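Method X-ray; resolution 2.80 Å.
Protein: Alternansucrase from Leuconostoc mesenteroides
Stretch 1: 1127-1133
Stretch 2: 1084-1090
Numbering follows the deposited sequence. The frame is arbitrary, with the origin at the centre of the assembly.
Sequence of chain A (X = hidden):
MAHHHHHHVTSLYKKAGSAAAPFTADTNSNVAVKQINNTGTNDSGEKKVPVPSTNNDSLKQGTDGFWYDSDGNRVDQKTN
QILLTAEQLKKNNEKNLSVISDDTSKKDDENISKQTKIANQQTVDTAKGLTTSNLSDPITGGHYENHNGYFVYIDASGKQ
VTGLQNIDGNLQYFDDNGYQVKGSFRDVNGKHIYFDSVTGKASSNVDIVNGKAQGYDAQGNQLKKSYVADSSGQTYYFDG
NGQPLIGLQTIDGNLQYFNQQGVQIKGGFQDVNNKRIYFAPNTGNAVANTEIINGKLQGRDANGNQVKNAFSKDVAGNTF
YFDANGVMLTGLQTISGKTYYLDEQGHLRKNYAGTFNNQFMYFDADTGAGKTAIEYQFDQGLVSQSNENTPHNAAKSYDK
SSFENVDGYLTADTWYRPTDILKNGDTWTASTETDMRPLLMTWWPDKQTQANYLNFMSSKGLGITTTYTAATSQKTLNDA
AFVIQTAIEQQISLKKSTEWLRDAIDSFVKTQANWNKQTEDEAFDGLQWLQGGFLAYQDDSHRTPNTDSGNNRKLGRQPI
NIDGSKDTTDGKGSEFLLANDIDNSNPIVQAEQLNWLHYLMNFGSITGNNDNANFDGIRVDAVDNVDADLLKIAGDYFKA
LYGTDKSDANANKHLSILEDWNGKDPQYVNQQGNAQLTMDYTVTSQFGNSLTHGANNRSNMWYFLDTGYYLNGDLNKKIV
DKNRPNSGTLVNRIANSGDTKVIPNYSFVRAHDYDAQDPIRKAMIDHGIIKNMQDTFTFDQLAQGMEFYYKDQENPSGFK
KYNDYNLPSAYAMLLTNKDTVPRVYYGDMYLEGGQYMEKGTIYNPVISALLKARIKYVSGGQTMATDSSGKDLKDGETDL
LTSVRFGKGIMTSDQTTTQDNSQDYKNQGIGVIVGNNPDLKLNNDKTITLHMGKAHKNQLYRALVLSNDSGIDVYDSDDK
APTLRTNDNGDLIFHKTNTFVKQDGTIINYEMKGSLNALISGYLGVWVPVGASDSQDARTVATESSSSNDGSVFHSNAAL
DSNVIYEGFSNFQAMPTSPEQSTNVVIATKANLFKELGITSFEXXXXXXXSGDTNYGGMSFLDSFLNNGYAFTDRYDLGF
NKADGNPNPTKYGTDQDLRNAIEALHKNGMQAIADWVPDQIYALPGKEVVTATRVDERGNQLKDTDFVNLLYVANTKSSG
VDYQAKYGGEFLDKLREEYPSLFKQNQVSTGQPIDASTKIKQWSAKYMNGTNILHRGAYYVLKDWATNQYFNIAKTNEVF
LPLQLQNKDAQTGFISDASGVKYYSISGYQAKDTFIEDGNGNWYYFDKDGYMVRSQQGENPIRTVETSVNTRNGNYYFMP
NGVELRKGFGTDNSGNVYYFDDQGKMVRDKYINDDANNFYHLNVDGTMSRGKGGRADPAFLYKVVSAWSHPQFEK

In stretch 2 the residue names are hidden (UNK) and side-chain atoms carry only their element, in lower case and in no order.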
# COMPACT_ATOMS: atom_id res chain seq x y z
N PRO A 1127 32.88 14.11 -8.95
CA PRO A 1127 31.45 14.33 -9.17
C PRO A 1127 30.55 13.24 -8.57
O PRO A 1127 30.94 12.07 -8.45
CB PRO A 1127 31.33 14.38 -10.70
CG PRO A 1127 32.51 13.62 -11.20
CD PRO A 1127 33.61 13.88 -10.21
N ASN A 1128 29.38 13.66 -8.13
CA ASN A 1128 28.42 12.76 -7.50
C ASN A 1128 27.02 13.28 -7.81
O ASN A 1128 26.30 13.75 -6.93
CB ASN A 1128 28.67 12.69 -5.99
CG ASN A 1128 27.95 11.54 -5.32
OD1 ASN A 1128 27.90 10.42 -5.83
ND2 ASN A 1128 27.41 11.81 -4.16
N PRO A 1129 26.62 13.18 -9.09
CA PRO A 1129 25.31 13.63 -9.45
C PRO A 1129 24.18 12.84 -8.81
O PRO A 1129 24.36 11.70 -8.43
CB PRO A 1129 25.27 13.44 -10.98
CG PRO A 1129 26.29 12.41 -11.26
CD PRO A 1129 27.37 12.67 -10.26
N THR A 1130 23.03 13.48 -8.71
CA THR A 1130 21.79 12.79 -8.43
C THR A 1130 21.38 12.11 -9.73
O THR A 1130 22.18 11.98 -10.64
CB THR A 1130 20.70 13.79 -8.00
OG1 THR A 1130 20.42 14.70 -9.07
CG2 THR A 1130 21.14 14.59 -6.77
N LYS A 1131 20.15 11.63 -9.80
CA LYS A 1131 19.62 11.09 -11.04
C LYS A 1131 19.48 12.19 -12.10
O LYS A 1131 19.43 11.92 -13.30
CB LYS A 1131 18.26 10.44 -10.77
CG LYS A 1131 17.63 9.73 -11.95
CD LYS A 1131 16.45 8.91 -11.45
CE LYS A 1131 15.77 8.11 -12.54
NZ LYS A 1131 14.38 7.75 -12.12
N TYR A 1132 19.41 13.43 -11.63
CA TYR A 1132 19.13 14.58 -12.48
C TYR A 1132 20.38 15.47 -12.76
O TYR A 1132 20.28 16.42 -13.53
CB TYR A 1132 17.98 15.39 -11.86
CG TYR A 1132 16.77 14.52 -11.49
CD1 TYR A 1132 15.99 13.92 -12.49
CD2 TYR A 1132 16.44 14.26 -10.17
CE1 TYR A 1132 14.91 13.12 -12.16
CE2 TYR A 1132 15.36 13.45 -9.83
CZ TYR A 1132 14.61 12.88 -10.82
OH TYR A 1132 13.55 12.06 -10.48
N GLY A 1133 21.52 15.13 -12.17
CA GLY A 1133 22.77 15.85 -12.42
C GLY A 1133 23.36 16.51 -11.19
O GLY A 1133 22.85 16.37 -10.09
N UNK A 1084 10.02 20.89 -11.20
CA UNK A 1084 11.17 19.97 -11.28
C UNK A 1084 11.01 18.87 -10.25
O UNK A 1084 10.47 19.10 -9.18
c UNK A 1084 13.90 21.11 -13.03
c UNK A 1084 13.55 22.93 -11.41
c UNK A 1084 12.93 21.73 -12.05
c UNK A 1084 12.48 20.71 -11.00
N UNK A 1085 11.54 17.70 -10.55
CA UNK A 1085 11.59 16.60 -9.61
C UNK A 1085 12.30 17.04 -8.32
O UNK A 1085 13.02 18.05 -8.32
c UNK A 1085 12.31 15.42 -10.21
N UNK A 1086 12.07 16.30 -7.21
CA UNK A 1086 12.81 16.56 -5.99
C UNK A 1086 14.28 16.25 -6.20
O UNK A 1086 14.62 15.15 -6.66
c UNK A 1086 11.09 15.23 -7.03
c UNK A 1086 11.62 14.50 -5.84
c UNK A 1086 12.20 15.58 -4.99
N UNK A 1087 15.14 17.21 -5.87
CA UNK A 1087 16.55 17.15 -6.26
C UNK A 1087 17.46 16.54 -5.21
O UNK A 1087 18.70 16.60 -5.34
c UNK A 1087 16.30 19.20 -7.73
n UNK A 1087 15.44 18.11 -9.70
o UNK A 1087 17.66 18.25 -9.40
c UNK A 1087 16.52 18.47 -9.02
c UNK A 1087 17.04 18.55 -6.58
N UNK A 1088 16.88 15.89 -4.21
CA UNK A 1088 17.63 15.46 -3.03
C UNK A 1088 18.33 14.14 -3.33
O UNK A 1088 17.83 13.34 -4.12
c UNK A 1088 16.69 15.36 -1.86
c UNK A 1088 14.09 18.77 -1.91
c UNK A 1088 15.40 18.91 -1.56
c UNK A 1088 15.76 16.55 -1.85
o UNK A 1088 13.29 19.89 -1.94
c UNK A 1088 14.42 16.43 -2.22
c UNK A 1088 16.23 17.82 -1.53
c UNK A 1088 13.59 17.53 -2.24
N UNK A 1089 19.49 13.92 -2.75
CA UNK A 1089 20.27 12.71 -3.05
C UNK A 1089 19.56 11.44 -2.61
O UNK A 1089 19.20 11.31 -1.43
n UNK A 1089 24.47 12.81 -2.82
n UNK A 1089 25.27 14.22 -4.44
n UNK A 1089 24.42 12.19 -5.06
c UNK A 1089 24.71 13.07 -4.11
c UNK A 1089 23.88 11.57 -2.32
c UNK A 1089 21.65 12.74 -2.38
c UNK A 1089 22.42 11.45 -2.64
N UNK A 1090 19.40 10.51 -3.55
CA UNK A 1090 18.70 9.27 -3.26
C UNK A 1090 19.42 8.42 -2.22
O UNK A 1090 20.66 8.35 -2.20
c UNK A 1090 18.51 8.45 -4.53
o UNK A 1090 17.99 7.16 -4.23

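Position 1084 carries four carbons, forked at the second, and no heteroatom. Its side chain is out of reach of stretch 1 and loses no surface to it. The fork one carbon beyond CB makes it Leu-1084, buried, and not part of this contact.

At position 1085 there is a single carbon, pointed toward stretch 1. That CB lies 3.5 Å from CZ of Tyr-1132 and 3.9 Å from the centroid of its ring, 29° off the ring normal. One carbon and nothing more is alanine: Ala-1085 lays a methyl over one face of the tyrosine, a CH-pi contact in which a small group meets a flat one closely.

Position 1086 has three carbons that close a ring onto the backbone nitrogen, which only proline does. The ring of Pro-1086 makes no close approach to stretch 1; the closer approach belongs to its backbone, with O of Pro-1086 3.7 Å from CE2 of Tyr-1132.

Position 1087 shows three carbons in a row, the third bearing one oxygen and one nitrogen. CB points sideways, but the end of the chain comes nearer, and its oxygen sits 3.8 Å from CB of Tyr-1132. An amide at that length is glutamine. With both chi1 and chi2 in m, the chain of Gln-1087 folds back so that NE2 donates to O of Ala-1085 at 2.8 Å, bracing the loop that carries the methyl. Its own backbone O faces CG2 of Thr-1130 at 3.5 Å.

Position 1088 holds one carbon, then a ring of six carbons bearing one oxygen; its CA-to-CB bond points away from stretch 1, and the side chain makes no close approach to it. This is Tyr-1088, whose hydroxyl is hydrogen-bonded elsewhere in the structure.

At position 1089 three carbons lead to a nitrogen and then to a carbon with two more nitrogens. This planar group reaches the carbonyls of Asn-1128 and Pro-1129, and only arginine ends so. NH2 of Arg-1089 donates to O of Asn-1128 at 2.7 Å; NH1 adds weak bonds to the same O of Asn-1128 at 3.1 Å and to O of Pro-1129 at 3.4 Å. CG2 of Thr-1130 lies over one face of the guanidinium, while ND2 of Asn-1128 lies over the opposite face, 3.0 Å from CZ of Arg-1089. The amide and guanidinium nitrogens are all donors, so that close packing is no hydrogen bond.

Position 1090 has one carbon and one oxygen and makes no close approach to stretch 1: Ser-1090, outside the contact.

The contact therefore works from two ends of segments that run nearly antiparallel. At one, an arginine reads backbone carbonyls between two covered faces; at the other, a tyrosine ring receives a methyl. Between them, Thr-1130 holds its own turn, its OG1 accepting from N of Tyr-1132 at 3.0 Å and donating to O of Gly-1133 at 3.1 Å, while its methyl serves the interface. Arg-1089 ties down two backbone carbonyls, and methyls of Thr-1130 and Ala-1085 lie over the flat faces of the guanidinium and the tyrosine ring.

Stretch 2, residues 1084-1090: LAPQYRS
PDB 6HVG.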